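Local coordinates for MS5a (Brassica napus, PDB 6L77), which probably enhances papain in a non-canonical way through its cystatin-like folds and is linked to meiosis, its molecular role being unclear, at residues Q80-C85 with C220-S225; F102-D107 with I207-V212. All blocks are in the same frame, centred on the assembly; numbering follows the deposited sequence.

Contact 1 (Q80-C85 with C220-S225); sequences QIDFTC and CLLGES
An antiparallel strand pair in the middle of the cystatin-like sheet joins Phe-83 to Leu-221. Strand 82-88 ends the run of N-terminal strands, and strand 219-227 is the last strand of the chain. Phe-83 and Leu-221 form a hydrogen-bonded pair. Phe-83 N gives to Leu-221 O at 3.1 Å, and Leu-221 N gives to Phe-83 O at 2.9 Å. Asp-82 with Leu-222 and Thr-84 with Cys-220 are the flanking non-hydrogen-bonded pairs.

The two faces differ in character. On the apolar face, the Phe-83 ring and the Leu-221 side chain lie side by side and point the same way. Phe-83 CG sits between the backbone N and the carbonyl carbon (chi1 65°), which turns it toward Leu-221. Leu-221 CB lies over one face of the Phe-83 ring, 4.2 Å from its centroid, a CH-pi contact offset toward the rim. Leu-221 CD1 touches Phe-83 CZ at 3.5 Å. Ile-81 brings CG2 to within 3.6 Å of Leu-221 CB. Helix 138-150 packs on Ile-81 through Ile-145, Ser-146 and Asn-149, and Tyr-17 of helix 12-29 meets the Phe-83 ring.

The face with Asp-82, Thr-84, Cys-220 and Leu-222 is mixed. Leu-222 CD1 lies beside the Asp-82 carboxylate, 3.8 Å from its CG. Asp-82 OD1 forms a salt bridge with Arg-76. Thr-84 OG1 bonds Arg-76 and Phe-102 O.

Before strand 82-88 begins, Ile-81 O still accepts from Gly-223 N. Gln-80 then adds a side-chain bond. Its chain is extended beyond CG, and Gln-80 NE2 gives to Gly-223 O at 2.9 Å with a bent N-H...O angle of 140°. The same Gln-80 NE2 packs against Glu-224 CG at 3.5 Å.

Contact 2 (F102-D107 with I207-V212); sequences FFDAKD and IVRRTV
Arg-209, on strand 201-212 of the cystatin-like sheet, reaches into loop 102-107 and forms a salt-bridge network with Asp-104 and Lys-106. Its guanidinium has three acceptors in the loop. Arg-209 NH1 gives to Asp-104 OD2 at 2.9 Å, close to the guanidinium plane and on the syn lone pair of the carboxylate. Arg-209 NH1 also gives to Lys-106 O at 3.0 Å, a more bent bond with the donor above the carbonyl plane. Arg-209 NH2 gives to Asp-107 O at 2.6 Å. The Arg-209 and Asp-104 side chains cross at about a right angle, with their planes 66° apart. Arg-209 runs straight to CD and then bends at chi3 (-66°).

The Lys-106 chain folds back at chi2 and chi3. Lys-106 CD lies over one face of the guanidinium, 3.3 Å from Arg-209 NH1. Asp-104 OD1 takes two bonds from Lys-106. The backbone N meets it nearly along the C-O axis and closes an Asx turn. Lys-106 NZ reaches Asp-104 OD1 from the opposite face of the carboxylate at 2.6 Å, a salt bridge. The carboxylate lies between the two cations, which probably favours its charged form and eases their repulsion.

At the start of the loop, the Phe-102 and Thr-211 side chains cross obliquely. Phe-102 CG, anti to the backbone N (chi1 176°), is carried toward the strand. The edge of the ring meets the strand backbone, with Phe-102 CE2 3.6 Å from Thr-211 O.

Water and outer residues complete the setting. One water links Phe-103 O to Thr-211 OG1. A second lies 2.7 Å from Asp-104 OD2 and within bonding distance of Arg-209 O and Thr-211 OG1, not all of which it need serve at once. Farther out, Leu-108 touches Arg-209, and Tyr-86 OH bonds Phe-102 N.

In the fold
Contacts 1 and 2 share one antiparallel sheet, their centres about 7 Å apart. Strand 219-227 lies between strands 82-88 and 201-212, so 220-225 pairs with 80-85 on one edge and with 207-212 on the other. Leu-222 O lies 2.7 Å from Arg-209 N, a probable hydrogen bond. Loop 102-107 lies on the sheet face that carries Thr-84 and Cys-220. There Thr-84 OG1 is 2.6 Å from Phe-102 O, a probable hydrogen bond, and Cys-220 SG packs 3.5 Å from Asp-104 N. On the other face, Leu-221 CD2 touches Arg-210 CB. Both segments of contact 2 lie in the chain between the two segments of contact 1.

Contact 1 (Q80-C85 with C220-S225)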
loop_
_atom_site.group_PDB
_atom_site.type_symbol
_atom_site.label_atom_id
_atom_site.label_comp_id
_atom_site.label_asym_id
_atom_site.label_seq_id
_atom_site.Cartn_x
_atom_site.Cartn_y
_atom_site.Cartn_z
ATOM N N GLN A 80 -6.355 -10.762 3.783
ATOM C CA GLN A 80 -6.321 -9.362 4.174
ATOM C C GLN A 80 -4.882 -8.910 4.015
ATOM O O GLN A 80 -3.972 -9.736 3.904
ATOM C CB GLN A 80 -6.790 -9.160 5.620
ATOM C CG GLN A 80 -5.736 -9.566 6.628
ATOM C CD GLN A 80 -6.216 -9.499 8.053
ATOM O OE1 GLN A 80 -6.711 -10.484 8.596
ATOM N NE2 GLN A 80 -6.065 -8.337 8.677
ATOM N N ILE A 81 -4.682 -7.590 4.008
ATOM C CA ILE A 81 -3.320 -7.065 3.930
ATOM C C ILE A 81 -2.553 -7.443 5.194
ATOM O O ILE A 81 -2.980 -7.128 6.309
ATOM C CB ILE A 81 -3.331 -5.550 3.729
ATOM C CG1 ILE A 81 -3.878 -5.198 2.349
ATOM C CG2 ILE A 81 -1.921 -5.009 3.884
ATOM C CD1 ILE A 81 -3.835 -3.704 2.056
ATOM N N ASP A 82 -1.415 -8.122 5.027
ATOM C CA ASP A 82 -0.544 -8.437 6.167
ATOM C C ASP A 82 0.812 -8.870 5.585
ATOM O O ASP A 82 1.018 -10.050 5.310
ATOM C CB ASP A 82 -1.155 -9.519 7.041
ATOM C CG ASP A 82 -0.390 -9.731 8.327
ATOM O OD1 ASP A 82 0.667 -9.085 8.514
ATOM O OD2 ASP A 82 -0.855 -10.540 9.158
ATOM N N PHE A 83 1.714 -7.905 5.390
ATOM C CA PHE A 83 3.001 -8.248 4.785
ATOM C C PHE A 83 4.035 -7.182 5.116
ATOM O O PHE A 83 3.693 -6.073 5.521
ATOM C CB PHE A 83 2.877 -8.415 3.266
ATOM C CG PHE A 83 2.500 -7.140 2.531
ATOM C CD1 PHE A 83 3.460 -6.201 2.192
ATOM C CD2 PHE A 83 1.185 -6.910 2.160
ATOM C CE1 PHE A 83 3.107 -5.046 1.510
ATOM C CE2 PHE A 83 0.828 -5.761 1.479
ATOM C CZ PHE A 83 1.788 -4.831 1.159
ATOM N N THR A 84 5.307 -7.526 4.905
ATOM C CA THR A 84 6.423 -6.613 5.133
ATOM C C THR A 84 7.322 -6.592 3.906
ATOM O O THR A 84 7.731 -7.654 3.417
ATOM C CB THR A 84 7.248 -7.038 6.360
ATOM O OG1 THR A 84 6.413 -7.052 7.523
ATOM C CG2 THR A 84 8.422 -6.065 6.588
ATOM N N CYS A 85 7.643 -5.386 3.423
ATOM C CA CYS A 85 8.631 -5.199 2.356
ATOM C C CYS A 85 9.980 -4.875 2.993
ATOM O O CYS A 85 10.138 -3.827 3.630
ATOM C CB CYS A 85 8.202 -4.095 1.388
ATOM S SG CYS A 85 9.421 -3.767 0.076
ATOM N N CYS A 220 5.912 -2.323 6.916
ATOM C CA CYS A 220 4.894 -3.316 7.225
ATOM C C CYS A 220 3.516 -2.710 6.977
ATOM O O CYS A 220 3.241 -1.584 7.411
ATOM C CB CYS A 220 5.023 -3.789 8.672
ATOM S SG CYS A 220 3.672 -4.852 9.170
ATOM N N LEU A 221 2.675 -3.431 6.239
ATOM C CA LEU A 221 1.292 -3.034 6.007
ATOM C C LEU A 221 0.367 -4.048 6.663
ATOM O O LEU A 221 0.518 -5.254 6.455
ATOM C CB LEU A 221 0.965 -2.922 4.514
ATOM C CG LEU A 221 1.701 -1.868 3.670
ATOM C CD1 LEU A 221 0.971 -1.652 2.349
ATOM C CD2 LEU A 221 1.830 -0.552 4.411
ATOM N N LEU A 222 -0.589 -3.554 7.444
ATOM C CA LEU A 222 -1.618 -4.387 8.052
ATOM C C LEU A 222 -2.958 -3.731 7.772
ATOM O O LEU A 222 -3.146 -2.555 8.085
ATOM C CB LEU A 222 -1.396 -4.538 9.556
ATOM C CG LEU A 222 -2.455 -5.385 10.250
ATOM C CD1 LEU A 222 -2.378 -6.815 9.750
ATOM C CD2 LEU A 222 -2.281 -5.338 11.768
ATOM N N GLY A 223 -3.893 -4.481 7.195
ATOM C CA GLY A 223 -5.130 -3.883 6.741
ATOM C C GLY A 223 -6.321 -4.809 6.898
ATOM O O GLY A 223 -6.192 -6.037 6.983
ATOM N N GLU A 224 -7.497 -4.183 6.906
ATOM C CA GLU A 224 -8.777 -4.874 6.942
ATOM C C GLU A 224 -9.763 -4.121 6.063
ATOM O O GLU A 224 -9.664 -2.902 5.905
ATOM C CB GLU A 224 -9.321 -4.970 8.370
ATOM C CG GLU A 224 -8.525 -5.915 9.252
ATOM C CD GLU A 224 -9.078 -6.023 10.661
ATOM O OE1 GLU A 224 -9.884 -5.150 11.066
ATOM O OE2 GLU A 224 -8.699 -6.988 11.361
ATOM N N SER A 225 -10.717 -4.856 5.495
ATOM C CA SER A 225 -11.719 -4.289 4.608
ATOM C C SER A 225 -13.120 -4.547 5.139
ATOM O O SER A 225 -13.364 -5.524 5.857
ATOM C CB SER A 225 -11.602 -4.870 3.197
ATOM O OG SER A 225 -10.439 -4.383 2.564
#

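Contact 2 (F102-D107 with I207-V212)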
loop_
_atom_site.group_PDB
_atom_site.type_symbol
_atom_site.label_atom_id
_atom_site.label_comp_id
_atom_site.label_asym_id
_atom_site.label_seq_id
_atom_site.Cartn_x
_atom_site.Cartn_y
_atom_site.Cartn_z
ATOM N N PHE A 102 10.242 -7.861 10.867
ATOM C CA PHE A 102 9.556 -6.654 11.312
ATOM C C PHE A 102 8.086 -6.786 10.954
ATOM O O PHE A 102 7.753 -6.919 9.775
ATOM C CB PHE A 102 10.176 -5.415 10.660
ATOM C CG PHE A 102 9.463 -4.134 10.987
ATOM C CD1 PHE A 102 9.544 -3.590 12.257
ATOM C CD2 PHE A 102 8.715 -3.475 10.022
ATOM C CE1 PHE A 102 8.883 -2.408 12.561
ATOM C CE2 PHE A 102 8.071 -2.295 10.316
ATOM C CZ PHE A 102 8.153 -1.763 11.586
ATOM N N PHE A 103 7.209 -6.758 11.954
ATOM C CA PHE A 103 5.783 -6.859 11.671
ATOM C C PHE A 103 5.006 -6.051 12.702
ATOM O O PHE A 103 5.565 -5.516 13.659
ATOM C CB PHE A 103 5.311 -8.313 11.655
ATOM C CG PHE A 103 5.579 -9.041 12.935
ATOM C CD1 PHE A 103 4.687 -8.962 13.995
ATOM C CD2 PHE A 103 6.737 -9.784 13.090
ATOM C CE1 PHE A 103 4.945 -9.619 15.181
ATOM C CE2 PHE A 103 6.995 -10.451 14.274
ATOM C CZ PHE A 103 6.100 -10.368 15.320
ATOM N N ASP A 104 3.698 -5.980 12.487
ATOM C CA ASP A 104 2.790 -5.141 13.260
ATOM C C ASP A 104 1.801 -6.062 13.949
ATOM O O ASP A 104 1.090 -6.822 13.282
ATOM C CB ASP A 104 2.072 -4.148 12.346
ATOM C CG ASP A 104 0.975 -3.360 13.053
ATOM O OD1 ASP A 104 0.801 -3.496 14.283
ATOM O OD2 ASP A 104 0.271 -2.603 12.360
ATOM N N ALA A 105 1.756 -5.998 15.276
ATOM C CA ALA A 105 0.910 -6.893 16.041
ATOM C C ALA A 105 -0.238 -6.185 16.738
ATOM O O ALA A 105 -0.969 -6.830 17.498
ATOM C CB ALA A 105 1.751 -7.654 17.073
ATOM N N LYS A 106 -0.432 -4.892 16.510
ATOM C CA LYS A 106 -1.421 -4.173 17.297
ATOM C C LYS A 106 -2.724 -4.028 16.515
ATOM O O LYS A 106 -2.730 -3.934 15.285
ATOM C CB LYS A 106 -0.879 -2.813 17.762
ATOM C CG LYS A 106 -1.204 -1.598 16.915
ATOM C CD LYS A 106 -0.072 -1.236 15.949
ATOM C CE LYS A 106 1.327 -1.488 16.522
ATOM N NZ LYS A 106 2.330 -1.711 15.419
ATOM N N ASP A 107 -3.836 -4.074 17.254
ATOM C CA ASP A 107 -5.166 -4.087 16.656
ATOM C C ASP A 107 -5.373 -2.881 15.745
ATOM O O ASP A 107 -4.832 -1.798 15.975
ATOM C CB ASP A 107 -6.246 -4.088 17.748
ATOM C CG ASP A 107 -6.305 -5.391 18.530
ATOM O OD1 ASP A 107 -5.689 -6.391 18.102
ATOM O OD2 ASP A 107 -6.979 -5.413 19.580
ATOM N N ILE A 207 -9.074 -0.033 5.636
ATOM C CA ILE A 207 -8.302 0.549 6.730
ATOM C C ILE A 207 -6.934 -0.114 6.708
ATOM O O ILE A 207 -6.844 -1.342 6.777
ATOM C CB ILE A 207 -8.988 0.344 8.092
ATOM C CG1 ILE A 207 -10.377 0.993 8.088
ATOM C CG2 ILE A 207 -8.129 0.925 9.209
ATOM C CD1 ILE A 207 -11.183 0.752 9.355
ATOM N N VAL A 208 -5.870 0.683 6.583
ATOM C CA VAL A 208 -4.522 0.133 6.423
ATOM C C VAL A 208 -3.557 0.887 7.326
ATOM O O VAL A 208 -3.466 2.117 7.246
ATOM C CB VAL A 208 -4.025 0.220 4.968
ATOM C CG1 VAL A 208 -2.616 -0.379 4.878
ATOM C CG2 VAL A 208 -4.970 -0.489 4.017
ATOM N N ARG A 209 -2.821 0.159 8.163
ATOM C CA ARG A 209 -1.745 0.760 8.938
ATOM C C ARG A 209 -0.408 0.481 8.261
ATOM O O ARG A 209 -0.061 -0.678 8.003
ATOM C CB ARG A 209 -1.711 0.244 10.376
ATOM C CG ARG A 209 -0.661 0.987 11.198
ATOM C CD ARG A 209 -0.502 0.417 12.597
ATOM N NE ARG A 209 -1.699 0.605 13.404
ATOM C CZ ARG A 209 -2.514 -0.375 13.788
ATOM N NH1 ARG A 209 -2.259 -1.639 13.455
ATOM N NH2 ARG A 209 -3.580 -0.091 14.529
ATOM N N ARG A 210 0.335 1.544 7.976
ATOM C CA ARG A 210 1.718 1.450 7.534
ATOM C C ARG A 210 2.628 1.751 8.718
ATOM O O ARG A 210 2.569 2.844 9.293
ATOM C CB ARG A 210 2.008 2.432 6.394
ATOM C CG ARG A 210 3.457 2.352 5.886
ATOM C CD ARG A 210 3.988 3.749 5.521
ATOM N NE ARG A 210 3.301 4.304 4.355
ATOM C CZ ARG A 210 3.221 5.603 4.069
ATOM N NH1 ARG A 210 3.774 6.503 4.875
ATOM N NH2 ARG A 210 2.584 6.000 2.971
ATOM N N THR A 211 3.484 0.804 9.067
ATOM C CA THR A 211 4.507 1.059 10.066
ATOM C C THR A 211 5.864 0.898 9.404
ATOM O O THR A 211 6.044 0.039 8.535
ATOM C CB THR A 211 4.352 0.134 11.284
ATOM O OG1 THR A 211 4.368 -1.227 10.859
ATOM C CG2 THR A 211 3.028 0.405 11.952
ATOM N N VAL A 212 6.797 1.768 9.779
ATOM C CA VAL A 212 8.107 1.865 9.145
ATOM C C VAL A 212 9.156 1.653 10.225
ATOM O O VAL A 212 9.117 2.311 11.269
ATOM C CB VAL A 212 8.302 3.228 8.447
ATOM C CG1 VAL A 212 9.650 3.275 7.728
ATOM C CG2 VAL A 212 7.162 3.495 7.452
HETATM O O HOH W 1 4.756 -2.440 13.522
HETATM O O HOH W 2 1.593 -1.925 10.070
#